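Local coordinates for protein type II 3-hydroxyacyl-CoA dehydrogenase (Thermus thermophilus, PDB 1UAY) that probably catalyses the NAD-dependent oxidation of 3-hydroxyacyl-CoA to 3-ketoacyl-CoA in fatty-acid beta-oxidation, as a tetrameric short-chain dehydrogenase with a Rossmann fold, at residues Glu52-Arg55 with Arg56-Arg60; Arg96-Glu99 with Val100-Gly104; Pro178-Asp182 with Thr183-Gln187. All coordinates share one frame; numbering follows the deposited sequence. Where two conformers were deposited one is given.

In the fold
All three contacts are local ones within the Rossmann domain. Interactions 1 and 2 run along helices 51-64 and 91-116, their nearest atoms about 6 Å apart, whereas interaction 3 joins the loop after strand 171-178 to the start of helix 184-187. Interaction 2 is the most buried, combining apolar packing with a buried asparagine and a shifted helical turn. Interaction 1 has one valine and alanine face turned inward and arginines at the surface. Interaction 3, with its centre about 27 Å from that of interaction 1 across the chain's middle, mixes a leucine cluster with a water and an amide-carboxylate bond. Only interaction 2 supplies a residue touching the bound adenosine.

Interaction 1 of 3, residues Glu52-Arg55 with Arg56-Arg60; sequences EDVR and RAVAR
Val-54 O takes the backbone N-H of Val-58 at 2.9 Å, the shortest direct hydrogen bond across this piece of helix, and the donor comes in nearly along the C=O axis with an N-H...O angle of 163°. The same alpha-helical step is repeated by Arg-56 N to Glu-52 O, Ala-57 N to Asp-53 O and Ala-59 N to Arg-55 O, so four successive carbonyls of 52-55 are each matched by an amide of 56-59.

On the inner side the two valines are one turn apart. Val-58 has CG2 beside its own backbone N (CG1 is anti to it, chi1 169°), which lays this methyl against Val-54 O at 3.2 Å and brings it within 4.1 Å of Val-54 CG1; the two side chains pass each other at a slant. Val-54 continues onto Asn-107 and Leu-111 of helix 91-116, while Ala-57 faces Leu-6, Leu-32 and Val-44 on the strands.

The polar side is bridged by water. Asp-53 OD2 accepts a hydrogen bond from a water at 2.8 Å, and that water accepts one from Arg-56 NE, also at 2.8 Å; the water lies at the edge of the guanidinium, in its plane. The arginine reaches it through a bend at chi3 (70°). Acid and base are thus joined through solvent rather than directly, with Asp-53 OD2 and Arg-56 NE 5.1 Å apart. The other carboxylate oxygen, OD1, accepts from the backbone N of Asp-47, a residue of the adenosine pocket, which fixes Asp-53 from a second direction. Arg-55 leans outward to pack on Pro-88 of the second subunit. Val-54, Ala-57 and Val-58 face the sheet and helix 91-116 while most charged groups lie toward the surface, so this part of helix 51-64 is amphipathic and flanks the parallel sheet of a Rossmann fold.

Interaction 2 of 3, residues Arg96-Glu99 with Val100-Gly104; sequences RVLE and VNLLG
Arg-96 and Val-100 meet through the guanidinium: Val-100 CG2 sits over the centre of one face, 3.4 Å above the plane, with NE the closest atom at 3.4 Å. The bend at chi2 (59°) turns the arginine chain toward Val-100, one turn on. Val-100 also touches the bound adenosine and Val-76, consistent with the arginine lying behind that part of the pocket. In one of its two deposited conformers, Glu-99 runs beside Leu-103 in the same direction, OE2 3.6 Å from Leu-103 CD1, a less certain contact; beyond them, Arg-95 of the second subunit packs on Leu-103 and makes a long, weak ion pair with that carboxylate. Leu-98 CD2 and Leu-102 CD2 are in looser contact at 4.5 Å, and each leucine packs against the other's counterpart in the second subunit. Asn-101 ND2 rests 3.5 Å from Val-97 CG1.

This is helix 91-116 of the Rossmann domain, which lies at a subunit interface and carries a pi-type turn at 100-103. The backbone bonds record the change of step. Val-100 N to Arg-96 O and Asn-101 N to Val-97 O are ordinary alpha-helical bonds. Leu-98 O is then gripped twice, by Leu-102 N at 2.9 Å and by Leu-103 N at 3.0 Å; the second bond, the straighter at the hydrogen (165° against 143°), spans five residues and marks the pi-type turn. Gly-104 N also goes back five residues, to Glu-99 O at 2.8 Å.

The buried Asn-101 amide is satisfied at both ends: OD1 accepts from Val-76 N, and ND2 bonds Ser-151 OG.

Interaction 3 of 3, residues Pro178-Asp182 with Thr183-Gln187; sequences PGLFD and TPLLQ
An inverse gamma turn centred on Asp-182 leads the chain from strand 171-178 of the Rossmann sheet into helix 184-187, with Thr-183 at its N-cap. Across the turn Thr-183 N bonds Phe-181 O at 2.9 Å, weakly, the angle at the hydrogen being only 125°.

A water ties the loop to the cap residue. It accepts from Phe-181 N at 2.9 Å, is hydrogen-bonded to Thr-183 OG1 at 2.7 Å, and can donate to Gly-179 O, though it has more acceptors nearby than protons. The threonine hydroxyl lies between its own backbone N and carbonyl carbon (chi1 66°), which turns it to the water and leaves CG2 3.8 Å from Phe-181 CB. The phenylalanine packs on Leu-14 of helix 13-25 and on Met-225 of the third subunit.

On the apolar side, Leu-180 CD1, in one of two deposited conformers and so less certainly, touches two leucine methyls, Leu-185 CD2 and Leu-186 CD1, each at 4.1 Å; Leu-180 crosses both side chains at about a right angle. Leu-197 and Leu-207 extend this apolar cluster. Leu-186 also rests its CD2 on Phe-181 O, at 3.6 Å.

At the outer end Gln-187 reaches back to the side chain of Asp-182. Its NE2 donates to Asp-182 OD2 at 3.2 Å along a nearly straight N-H line; the acceptor lies in the amide plane, but the nitrogen stands above the carboxylate, 62° out of its plane.

Interaction 1 of 3, residues Glu52-Arg55 with Arg56-Arg60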
# COMPACT_ATOMS: atom_id res chain seq x y z
N GLU A 52 -12.34 -16.13 28.35
CA GLU A 52 -12.54 -15.98 29.79
C GLU A 52 -11.47 -15.10 30.41
O GLU A 52 -11.76 -14.28 31.29
CB GLU A 52 -12.55 -17.35 30.48
CG GLU A 52 -12.54 -17.26 32.01
CD GLU A 52 -12.63 -18.62 32.68
OE1 GLU A 52 -11.98 -19.57 32.19
OE2 GLU A 52 -13.34 -18.73 33.70
N ASP A 53 -10.23 -15.25 29.96
CA ASP A 53 -9.12 -14.46 30.49
C ASP A 53 -9.21 -12.99 30.08
O ASP A 53 -8.95 -12.10 30.89
CB ASP A 53 -7.78 -15.04 30.01
CG ASP A 53 -7.48 -16.40 30.62
OD1 ASP A 53 -6.46 -17.01 30.24
OD2 ASP A 53 -8.27 -16.86 31.48
N VAL A 54 -9.58 -12.74 28.83
CA VAL A 54 -9.71 -11.37 28.37
C VAL A 54 -10.88 -10.70 29.10
O VAL A 54 -10.78 -9.55 29.53
CB VAL A 54 -9.94 -11.31 26.84
CG1 VAL A 54 -10.15 -9.87 26.39
CG2 VAL A 54 -8.73 -11.91 26.12
N ARG A 55 -11.98 -11.43 29.25
CA ARG A 55 -13.14 -10.89 29.95
C ARG A 55 -12.80 -10.53 31.39
O ARG A 55 -13.27 -9.52 31.91
CB ARG A 55 -14.32 -11.88 29.90
CG ARG A 55 -15.03 -11.92 28.55
CD ARG A 55 -16.26 -12.82 28.57
NE ARG A 55 -17.10 -12.58 27.40
CZ ARG A 55 -17.29 -13.43 26.39
NH1 ARG A 55 -16.70 -14.62 26.40
NH2 ARG A 55 -18.06 -13.09 25.37
N ARG A 56 -11.97 -11.35 32.03
CA ARG A 56 -11.58 -11.08 33.41
C ARG A 56 -10.75 -9.80 33.50
O ARG A 56 -10.93 -8.99 34.41
CB ARG A 56 -10.78 -12.25 33.99
CG ARG A 56 -10.53 -12.15 35.48
CD ARG A 56 -10.25 -13.52 36.09
NE ARG A 56 -8.95 -14.06 35.69
CZ ARG A 56 -7.79 -13.63 36.15
NH1 ARG A 56 -7.74 -12.65 37.04
NH2 ARG A 56 -6.66 -14.19 35.73
N ALA A 57 -9.84 -9.62 32.54
CA ALA A 57 -8.99 -8.44 32.50
C ALA A 57 -9.79 -7.16 32.21
O ALA A 57 -9.55 -6.12 32.81
CB ALA A 57 -7.88 -8.62 31.46
N VAL A 58 -10.73 -7.26 31.27
CA VAL A 58 -11.56 -6.12 30.91
C VAL A 58 -12.39 -5.68 32.12
O VAL A 58 -12.46 -4.50 32.45
CB VAL A 58 -12.49 -6.47 29.72
CG1 VAL A 58 -13.55 -5.39 29.54
CG2 VAL A 58 -11.67 -6.63 28.45
N ALA A 59 -12.99 -6.65 32.81
CA ALA A 59 -13.80 -6.35 33.99
C ALA A 59 -12.93 -5.74 35.10
O ALA A 59 -13.36 -4.82 35.79
CB ALA A 59 -14.49 -7.61 34.49
N ARG A 60 -11.72 -6.26 35.26
CA ARG A 60 -10.81 -5.74 36.28
C ARG A 60 -10.52 -4.27 36.02
O ARG A 60 -10.49 -3.46 36.94
CB ARG A 60 -9.50 -6.54 36.29
CG ARG A 60 -8.53 -6.10 37.38
CD ARG A 60 -9.03 -6.48 38.77
NE ARG A 60 -8.20 -5.90 39.82
CZ ARG A 60 -8.24 -4.63 40.20
NH1 ARG A 60 -9.09 -3.79 39.61
NH2 ARG A 60 -7.45 -4.18 41.16
O HOH W 1 -9.58 -16.02 33.85

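Interaction 2 of 3, residues Arg96-Glu99 with Val100-Gly104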
# COMPACT_ATOMS: atom_id res chain seq x y z
N ARG A 96 -0.53 -21.71 15.64
CA ARG A 96 -0.24 -21.06 16.92
C ARG A 96 0.03 -19.57 16.76
O ARG A 96 -0.48 -18.75 17.52
CB ARG A 96 0.95 -21.73 17.61
CG ARG A 96 1.34 -21.08 18.93
CD ARG A 96 0.19 -21.08 19.92
NE ARG A 96 0.55 -20.45 21.19
CZ ARG A 96 -0.28 -20.32 22.22
NH1 ARG A 96 -1.52 -20.77 22.14
NH2 ARG A 96 0.13 -19.73 23.34
N VAL A 97 0.85 -19.22 15.76
CA VAL A 97 1.16 -17.82 15.53
C VAL A 97 -0.11 -17.04 15.18
O VAL A 97 -0.31 -15.93 15.66
CB VAL A 97 2.20 -17.67 14.40
CG1 VAL A 97 2.45 -16.20 14.12
CG2 VAL A 97 3.50 -18.34 14.81
N LEU A 98 -0.97 -17.63 14.35
CA LEU A 98 -2.22 -16.97 13.98
C LEU A 98 -3.12 -16.82 15.20
O LEU A 98 -3.75 -15.78 15.40
CB LEU A 98 -2.98 -17.77 12.91
CG LEU A 98 -2.48 -17.82 11.47
CD1 LEU A 98 -3.57 -18.45 10.60
CD2 LEU A 98 -2.18 -16.41 10.97
N GLU A 99 -3.18 -17.87 16.00
CA GLU A 99 -4.04 -17.87 17.20
C GLU A 99 -3.66 -16.73 18.16
O GLU A 99 -4.51 -15.96 18.60
CB GLU A 99 -3.94 -19.23 17.91
CG GLU A 99 -4.74 -20.33 17.28
CD GLU A 99 -6.23 -20.07 17.44
OE1 GLU A 99 -6.70 -19.98 18.57
OE2 GLU A 99 -6.92 -20.00 16.42
N VAL A 100 -2.39 -16.61 18.50
CA VAL A 100 -1.97 -15.57 19.43
C VAL A 100 -1.98 -14.16 18.86
O VAL A 100 -2.59 -13.25 19.43
CB VAL A 100 -0.55 -15.85 19.98
CG1 VAL A 100 -0.15 -14.76 20.96
CG2 VAL A 100 -0.50 -17.22 20.65
N ASN A 101 -1.32 -13.97 17.72
CA ASN A 101 -1.20 -12.65 17.11
C ASN A 101 -2.44 -12.08 16.45
O ASN A 101 -2.71 -10.89 16.56
CB ASN A 101 -0.07 -12.65 16.07
CG ASN A 101 1.28 -12.95 16.67
OD1 ASN A 101 1.44 -12.97 17.89
ND2 ASN A 101 2.27 -13.16 15.82
N LEU A 102 -3.21 -12.93 15.77
CA LEU A 102 -4.39 -12.44 15.08
C LEU A 102 -5.67 -12.69 15.85
O LEU A 102 -6.40 -11.75 16.15
CB LEU A 102 -4.46 -13.07 13.68
CG LEU A 102 -5.62 -12.68 12.75
CD1 LEU A 102 -5.77 -11.16 12.70
CD2 LEU A 102 -5.34 -13.24 11.36
N LEU A 103 -5.96 -13.95 16.17
CA LEU A 103 -7.17 -14.24 16.91
C LEU A 103 -7.14 -13.56 18.28
O LEU A 103 -8.15 -13.04 18.74
CB LEU A 103 -7.37 -15.76 17.06
CG LEU A 103 -8.65 -16.15 17.81
CD1 LEU A 103 -9.27 -17.40 17.18
CD2 LEU A 103 -8.31 -16.38 19.28
N GLY A 104 -5.98 -13.55 18.93
CA GLY A 104 -5.86 -12.90 20.22
C GLY A 104 -6.20 -11.42 20.13
O GLY A 104 -6.90 -10.87 20.98

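Interaction 3 of 3, residues Pro178-Asp182 with Thr183-Gln187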
# COMPACT_ATOMS: atom_id res chain seq x y z
N PRO A 178 5.33 -1.78 14.23
CA PRO A 178 6.73 -1.57 14.59
C PRO A 178 7.72 -2.22 13.64
O PRO A 178 7.43 -3.25 13.02
CB PRO A 178 6.84 -2.20 15.99
CG PRO A 178 5.42 -2.20 16.50
CD PRO A 178 4.64 -2.56 15.27
N GLY A 179 8.88 -1.60 13.54
CA GLY A 179 9.96 -2.15 12.75
C GLY A 179 10.75 -3.03 13.70
O GLY A 179 10.16 -3.83 14.43
N LEU A 180 12.06 -2.86 13.75
CA LEU A 180 12.88 -3.69 14.62
C LEU A 180 13.03 -3.14 16.04
O LEU A 180 13.67 -2.11 16.26
CB LEU A 180 14.27 -3.88 14.01
CG LEU A 180 15.06 -5.10 14.50
CD1 LEU A 180 14.34 -6.38 14.09
CD2 LEU A 180 16.45 -5.08 13.89
N PHE A 181 12.42 -3.84 16.99
CA PHE A 181 12.48 -3.49 18.41
C PHE A 181 12.83 -4.78 19.14
O PHE A 181 12.97 -5.84 18.52
CB PHE A 181 11.11 -3.02 18.94
CG PHE A 181 10.73 -1.63 18.53
CD1 PHE A 181 10.32 -1.35 17.22
CD2 PHE A 181 10.73 -0.60 19.46
CE1 PHE A 181 9.91 -0.07 16.86
CE2 PHE A 181 10.32 0.69 19.11
CZ PHE A 181 9.91 0.95 17.81
N ASP A 182 12.97 -4.70 20.46
CA ASP A 182 13.27 -5.88 21.26
C ASP A 182 11.95 -6.60 21.50
O ASP A 182 11.31 -6.43 22.55
CB ASP A 182 13.88 -5.45 22.60
CG ASP A 182 14.27 -6.62 23.46
OD1 ASP A 182 14.50 -6.41 24.67
OD2 ASP A 182 14.35 -7.75 22.94
N THR A 183 11.53 -7.40 20.53
CA THR A 183 10.27 -8.14 20.60
C THR A 183 10.48 -9.61 20.27
O THR A 183 11.59 -10.02 19.93
CB THR A 183 9.26 -7.56 19.60
OG1 THR A 183 9.72 -7.79 18.27
CG2 THR A 183 9.09 -6.06 19.82
N PRO A 184 9.42 -10.43 20.37
CA PRO A 184 9.55 -11.86 20.06
C PRO A 184 10.18 -12.10 18.69
O PRO A 184 10.85 -13.11 18.48
CB PRO A 184 8.11 -12.35 20.13
CG PRO A 184 7.54 -11.51 21.23
CD PRO A 184 8.08 -10.13 20.90
N LEU A 185 9.96 -11.18 17.76
CA LEU A 185 10.52 -11.30 16.41
C LEU A 185 12.04 -11.38 16.50
O LEU A 185 12.66 -12.31 15.97
CB LEU A 185 10.11 -10.10 15.56
CG LEU A 185 10.58 -10.01 14.10
CD1 LEU A 185 9.83 -8.89 13.40
CD2 LEU A 185 12.08 -9.77 14.03
N LEU A 186 12.64 -10.40 17.17
CA LEU A 186 14.08 -10.34 17.33
C LEU A 186 14.60 -11.42 18.27
O LEU A 186 15.63 -12.04 18.01
CB LEU A 186 14.48 -8.96 17.88
CG LEU A 186 15.98 -8.69 18.05
CD1 LEU A 186 16.64 -8.57 16.68
CD2 LEU A 186 16.17 -7.40 18.84
N GLN A 187 13.87 -11.64 19.36
CA GLN A 187 14.24 -12.62 20.37
C GLN A 187 14.40 -14.05 19.83
O GLN A 187 15.14 -14.85 20.40
CB GLN A 187 13.22 -12.59 21.50
CG GLN A 187 13.32 -11.34 22.37
CD GLN A 187 12.01 -10.97 23.03
OE1 GLN A 187 11.18 -11.83 23.32
NE2 GLN A 187 11.82 -9.67 23.28
O HOH W 2 10.61 -6.01 16.42